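Local coordinates for mandelate racemase / muconate lactonizing enzyme family protein (Agrobacterium tumefaciens, PDB 4DXK) that probably acts as a lyase or racemase of the enolase superfamily, holding a metal ion at the mouth of its TIM-type barrel, at residues M171-D177 with D212-H218; W240-P244 with Y256-P261. Residues are numbered along the deposited sequence.

Contact 1 of 2, residues M171-D177 with D212-H218; sequences MKIWPFD and DIMVEFH. With NA (sodium ion), chain C; PO4 (phosphate ion), chain B.
The sodium ion is bound by E216 OE2 at 2.2 Å and phosphate O1 at 2.1 Å; K172 NZ, also paired with E242, donates to phosphate O1 (2.7 Å). E242 and E268 complete the protein ligands. H218, with positive phi, donates through ND1 to D177 OD2 (2.6 Å), both side chains having chi1 m; H218 N bonds E216 OE1 (2.9 Å), and H218 NE2 bonds phosphate O4 weakly (3.3 Å). Strands 171-173 and 212-216 run parallel, axes approaching to 4.7 Å at 31°, M171 beside I213. Their bonds are M171 N to D212 O (3.0 Å), M214 N to M171 O (2.8 Å), I173 N to M214 O (3.1 Å) and E216 N to I173 O (2.9 Å). W174-D177 forms a type I turn, where water 1 accepts from F176 N (2.8 Å) and lies within 2.8 Å of E216 O and D177 OD1. The H218 edge meets the W174 face (T-shaped), 4.8 Å between the H218 and five-membered W174 ring centroids. I173, I213 and V215 face the helices; F176, from the turn, packs there, CE2 4.2 Å from V215 CG1. These adjacent barrel strands carry the metal site at their C-terminal ends; sodium and K172 chiefly attract the phosphate, probably from the crystallisation liquor.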
# COMPACT_ATOMS: atom_id res chain seq x y z
N MET A 171 13.59 -28.85 -21.29
CA MET A 171 13.53 -30.02 -20.42
C MET A 171 13.35 -29.56 -18.99
O MET A 171 13.85 -28.50 -18.59
CB MET A 171 14.81 -30.85 -20.56
CG MET A 171 16.06 -30.13 -20.08
SD MET A 171 17.59 -30.99 -20.50
CE MET A 171 17.51 -32.39 -19.40
N LYS A 172 12.64 -30.37 -18.21
CA LYS A 172 12.35 -30.04 -16.82
C LYS A 172 12.95 -31.10 -15.92
O LYS A 172 12.79 -32.29 -16.16
CB LYS A 172 10.84 -29.91 -16.59
CG LYS A 172 10.48 -29.43 -15.18
CD LYS A 172 9.05 -28.87 -15.11
CE LYS A 172 8.02 -29.97 -15.01
NZ LYS A 172 6.64 -29.39 -15.00
N ILE A 173 13.65 -30.65 -14.87
CA ILE A 173 14.31 -31.56 -13.93
C ILE A 173 14.00 -31.15 -12.50
O ILE A 173 13.60 -30.01 -12.24
CB ILE A 173 15.84 -31.59 -14.16
CG1 ILE A 173 16.47 -30.21 -13.98
CG2 ILE A 173 16.16 -32.14 -15.55
CD1 ILE A 173 17.99 -30.21 -14.02
N TRP A 174 14.14 -32.09 -11.57
CA TRP A 174 13.87 -31.82 -10.16
C TRP A 174 14.97 -32.39 -9.25
O TRP A 174 14.71 -33.29 -8.45
CB TRP A 174 12.48 -32.32 -9.73
CG TRP A 174 12.09 -33.70 -10.20
CD1 TRP A 174 12.26 -34.88 -9.54
CD2 TRP A 174 11.41 -34.01 -11.42
NE1 TRP A 174 11.74 -35.91 -10.28
CE2 TRP A 174 11.21 -35.41 -11.44
CE3 TRP A 174 10.95 -33.25 -12.50
CZ2 TRP A 174 10.58 -36.06 -12.50
CZ3 TRP A 174 10.32 -33.90 -13.55
CH2 TRP A 174 10.15 -35.29 -13.54
N PRO A 175 16.20 -31.86 -9.37
CA PRO A 175 17.33 -32.44 -8.64
C PRO A 175 17.40 -32.04 -7.17
O PRO A 175 18.30 -32.53 -6.49
CB PRO A 175 18.54 -31.90 -9.41
CG PRO A 175 18.09 -30.57 -9.91
CD PRO A 175 16.61 -30.73 -10.22
N PHE A 176 16.49 -31.21 -6.68
CA PHE A 176 16.52 -30.79 -5.28
C PHE A 176 15.59 -31.61 -4.39
O PHE A 176 15.57 -31.43 -3.17
CB PHE A 176 16.16 -29.30 -5.16
CG PHE A 176 17.12 -28.39 -5.87
CD1 PHE A 176 18.27 -27.94 -5.22
CD2 PHE A 176 16.90 -28.00 -7.18
CE1 PHE A 176 19.18 -27.12 -5.88
CE2 PHE A 176 17.81 -27.17 -7.84
CZ PHE A 176 18.94 -26.73 -7.19
N ASP A 177 14.81 -32.51 -4.99
CA ASP A 177 13.79 -33.23 -4.22
C ASP A 177 14.40 -34.14 -3.15
O ASP A 177 13.87 -34.26 -2.05
CB ASP A 177 12.89 -34.06 -5.13
CG ASP A 177 11.90 -33.22 -5.93
OD1 ASP A 177 12.08 -32.00 -6.08
OD2 ASP A 177 10.92 -33.82 -6.43
N ASP A 212 16.31 -24.79 -23.02
CA ASP A 212 15.68 -24.17 -21.86
C ASP A 212 15.63 -25.21 -20.74
O ASP A 212 15.25 -26.36 -20.99
CB ASP A 212 14.26 -23.70 -22.18
CG ASP A 212 14.21 -22.61 -23.23
OD1 ASP A 212 15.08 -21.70 -23.20
OD2 ASP A 212 13.30 -22.66 -24.08
N ILE A 213 16.01 -24.82 -19.53
CA ILE A 213 15.97 -25.74 -18.40
C ILE A 213 14.94 -25.24 -17.40
O ILE A 213 15.13 -24.20 -16.76
CB ILE A 213 17.33 -25.88 -17.68
CG1 ILE A 213 18.44 -26.23 -18.67
CG2 ILE A 213 17.23 -26.94 -16.59
CD1 ILE A 213 19.84 -26.23 -18.05
N MET A 214 13.86 -26.00 -17.27
CA MET A 214 12.83 -25.74 -16.27
C MET A 214 13.19 -26.48 -14.99
O MET A 214 13.71 -27.60 -15.05
CB MET A 214 11.49 -26.25 -16.77
CG MET A 214 10.98 -25.49 -17.98
SD MET A 214 10.17 -26.59 -19.13
CE MET A 214 9.70 -25.43 -20.41
N VAL A 215 12.94 -25.85 -13.85
CA VAL A 215 13.21 -26.50 -12.57
C VAL A 215 11.91 -26.72 -11.84
O VAL A 215 11.13 -25.78 -11.62
CB VAL A 215 14.14 -25.65 -11.71
CG1 VAL A 215 14.57 -26.46 -10.49
CG2 VAL A 215 15.35 -25.20 -12.51
N GLU A 216 11.69 -27.97 -11.47
CA GLU A 216 10.54 -28.38 -10.70
C GLU A 216 10.97 -28.57 -9.25
O GLU A 216 11.99 -29.21 -9.00
CB GLU A 216 10.08 -29.73 -11.25
CG GLU A 216 9.14 -30.45 -10.35
CD GLU A 216 7.80 -29.81 -10.40
OE1 GLU A 216 7.51 -28.95 -9.54
OE2 GLU A 216 7.05 -30.15 -11.34
N PHE A 217 10.21 -28.03 -8.30
CA PHE A 217 10.49 -28.20 -6.87
C PHE A 217 9.42 -28.98 -6.12
O PHE A 217 9.60 -29.28 -4.94
CB PHE A 217 10.68 -26.84 -6.20
CG PHE A 217 11.89 -26.09 -6.67
CD1 PHE A 217 13.16 -26.43 -6.21
CD2 PHE A 217 11.77 -25.04 -7.58
CE1 PHE A 217 14.27 -25.73 -6.63
CE2 PHE A 217 12.89 -24.34 -8.01
CZ PHE A 217 14.14 -24.68 -7.53
N HIS A 218 8.31 -29.25 -6.78
CA HIS A 218 7.22 -30.04 -6.20
C HIS A 218 6.73 -29.51 -4.85
O HIS A 218 6.27 -30.28 -4.01
CB HIS A 218 7.64 -31.50 -6.07
CG HIS A 218 7.74 -32.22 -7.38
ND1 HIS A 218 8.85 -32.95 -7.75
CD2 HIS A 218 6.87 -32.31 -8.41
CE1 HIS A 218 8.65 -33.47 -8.95
NE2 HIS A 218 7.45 -33.10 -9.37
NA NA C . 4.93 -29.98 -11.72
P PO4 B . 5.65 -32.55 -13.50
O1 PO4 B . 5.17 -31.10 -13.45
O2 PO4 B . 4.57 -33.47 -12.99
O3 PO4 B . 6.01 -32.99 -14.89
O4 PO4 B . 6.87 -32.69 -12.61
O HOH W 1 13.90 -30.29 -7.36
O HOH W 2 12.36 -29.81 -4.41
O HOH W 3 4.91 -29.15 -9.55
O HOH W 4 4.60 -32.11 -10.78

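Contact 2 of 2, residues W240-P244 with Y256-P261; sequences WHEDP and YAAVSP. With NA (sodium ion), chain C.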
# COMPACT_ATOMS: atom_id res chain seq x y z
N TRP A 240 12.23 -21.44 -15.75
CA TRP A 240 11.21 -21.17 -14.74
C TRP A 240 11.49 -21.98 -13.49
O TRP A 240 12.21 -22.98 -13.55
CB TRP A 240 9.80 -21.38 -15.30
CG TRP A 240 9.22 -22.77 -15.45
CD1 TRP A 240 9.28 -23.83 -14.57
CD2 TRP A 240 8.39 -23.20 -16.53
NE1 TRP A 240 8.54 -24.89 -15.06
CE2 TRP A 240 7.98 -24.52 -16.25
CE3 TRP A 240 7.96 -22.60 -17.72
CZ2 TRP A 240 7.17 -25.26 -17.14
CZ3 TRP A 240 7.14 -23.32 -18.57
CH2 TRP A 240 6.76 -24.63 -18.28
N HIS A 241 10.95 -21.52 -12.37
CA HIS A 241 11.06 -22.20 -11.08
C HIS A 241 9.66 -22.57 -10.65
O HIS A 241 8.87 -21.70 -10.25
CB HIS A 241 11.75 -21.32 -10.04
CG HIS A 241 13.20 -21.09 -10.32
ND1 HIS A 241 13.98 -20.25 -9.55
CD2 HIS A 241 14.02 -21.59 -11.28
CE1 HIS A 241 15.22 -20.24 -10.03
NE2 HIS A 241 15.26 -21.04 -11.08
N GLU A 242 9.35 -23.85 -10.75
CA GLU A 242 7.98 -24.33 -10.59
C GLU A 242 7.72 -24.82 -9.18
O GLU A 242 8.49 -25.62 -8.62
CB GLU A 242 7.73 -25.46 -11.59
CG GLU A 242 6.31 -26.02 -11.59
CD GLU A 242 6.10 -27.02 -12.72
OE1 GLU A 242 6.86 -27.00 -13.70
OE2 GLU A 242 5.17 -27.85 -12.62
N ASP A 243 6.63 -24.33 -8.59
CA ASP A 243 6.21 -24.72 -7.25
C ASP A 243 7.37 -24.70 -6.25
O ASP A 243 7.64 -25.70 -5.58
CB ASP A 243 5.50 -26.07 -7.30
CG ASP A 243 4.15 -25.98 -7.99
OD1 ASP A 243 3.55 -24.91 -7.91
OD2 ASP A 243 3.70 -26.97 -8.59
N PRO A 244 8.05 -23.55 -6.12
CA PRO A 244 9.21 -23.50 -5.23
C PRO A 244 8.86 -23.68 -3.76
O PRO A 244 9.72 -24.11 -2.98
CB PRO A 244 9.77 -22.09 -5.47
CG PRO A 244 8.58 -21.29 -5.96
CD PRO A 244 7.82 -22.26 -6.81
N TYR A 256 9.76 -14.45 -2.71
CA TYR A 256 10.49 -15.34 -3.58
C TYR A 256 10.80 -14.64 -4.90
O TYR A 256 11.94 -14.69 -5.39
CB TYR A 256 9.69 -16.62 -3.83
CG TYR A 256 10.46 -17.62 -4.65
CD1 TYR A 256 11.31 -18.54 -4.04
CD2 TYR A 256 10.35 -17.64 -6.03
CE1 TYR A 256 12.03 -19.45 -4.80
CE2 TYR A 256 11.07 -18.55 -6.79
CZ TYR A 256 11.90 -19.45 -6.17
OH TYR A 256 12.62 -20.35 -6.93
N ALA A 257 9.81 -13.99 -5.48
CA ALA A 257 9.99 -13.32 -6.77
C ALA A 257 11.02 -12.19 -6.67
O ALA A 257 11.66 -11.86 -7.67
CB ALA A 257 8.66 -12.78 -7.28
N ALA A 258 11.19 -11.64 -5.48
CA ALA A 258 12.14 -10.55 -5.26
C ALA A 258 13.58 -10.98 -5.45
O ALA A 258 14.45 -10.15 -5.75
CB ALA A 258 11.95 -9.95 -3.87
N VAL A 259 13.86 -12.27 -5.27
CA VAL A 259 15.23 -12.76 -5.39
C VAL A 259 15.43 -13.78 -6.51
O VAL A 259 16.57 -14.09 -6.86
CB VAL A 259 15.76 -13.36 -4.08
CG1 VAL A 259 15.68 -12.34 -2.95
CG2 VAL A 259 14.99 -14.62 -3.71
N SER A 260 14.35 -14.32 -7.07
CA SER A 260 14.50 -15.40 -8.05
C SER A 260 14.98 -14.90 -9.41
O SER A 260 14.46 -13.93 -9.94
CB SER A 260 13.18 -16.15 -8.22
OG SER A 260 13.36 -17.24 -9.12
N PRO A 261 15.99 -15.58 -9.98
CA PRO A 261 16.48 -15.19 -11.31
C PRO A 261 15.60 -15.71 -12.44
O PRO A 261 15.87 -15.40 -13.60
CB PRO A 261 17.85 -15.88 -11.37
CG PRO A 261 17.66 -17.12 -10.55
CD PRO A 261 16.79 -16.66 -9.39
NA NA C . 4.93 -29.98 -11.72
O HOH W 3 4.91 -29.15 -9.55
O HOH W 4 4.60 -32.11 -10.78
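Strand 240-242 is extended and leads into D243, whose positive phi and psi (46° and 56°) turn the chain toward P244. The partner, 256-261, is the last part of helix 253-259 and the exit from it: V259 N and S260 N both bond Y256 O (3.1 and 3.0 Å), and S260 then returns to an extended conformation before P261. The two backbones stay well apart, with CA atoms 8.2 Å apart for H241 and S260 and 8.4 Å for P244 and Y256, so side chains fill the gap. Within the strand the side chains alternate, H241 pointing at the helix and W240 and E242 away from it; P244 is brought to face the helix by the turn at D243. The Y256 ring, with chi1 t, reaches across to the strand. Its OH shares a hydrogen bond with H241 ND1 (3.0 Å), in which either atom could be the donor, and P244 CB lies over the ring face, 3.8 Å from the centroid, in a CH-pi contact. H241 CE1 also packs against P261 CD at 4.0 Å. The other ring nitrogen, H241 NE2, bonds T238, while S260 OG bonds the carbonyl of A262. On the opposite side of the strand, W240 NE1 donates to E242 OE1 (3.0 Å). The sodium ion is coordinated by E242 OE2 at 2.3 Å. This is strand-to-helix packing within the beta-alpha-beta unit 240-242, 253-259, 264-266: Y256 also touches helix 223-232 and I264 of the next strand, while H241 bonds through its backbone to P263 and S265.

In the fold
Contact 1 closes before contact 2 opens along the chain, and their centres lie 12 Å apart on the same side of the chain's centre. Strands 170-173, 212-216 and 240-242 are consecutive in the parallel sheet of the barrel, so contact 1 joins two neighbouring strands and contact 2 packs the third against the helix that follows it. V215 O and E242 N, 2.8 Å apart, probably form a hydrogen bond between the two contacts, and K172 NZ meets E242 OE1 in a salt bridge at 2.7 Å. Successive strand ends thus bring three glutamates, one from each contact and a third from farther along the chain, to one metal ion, as in the enolase superfamily.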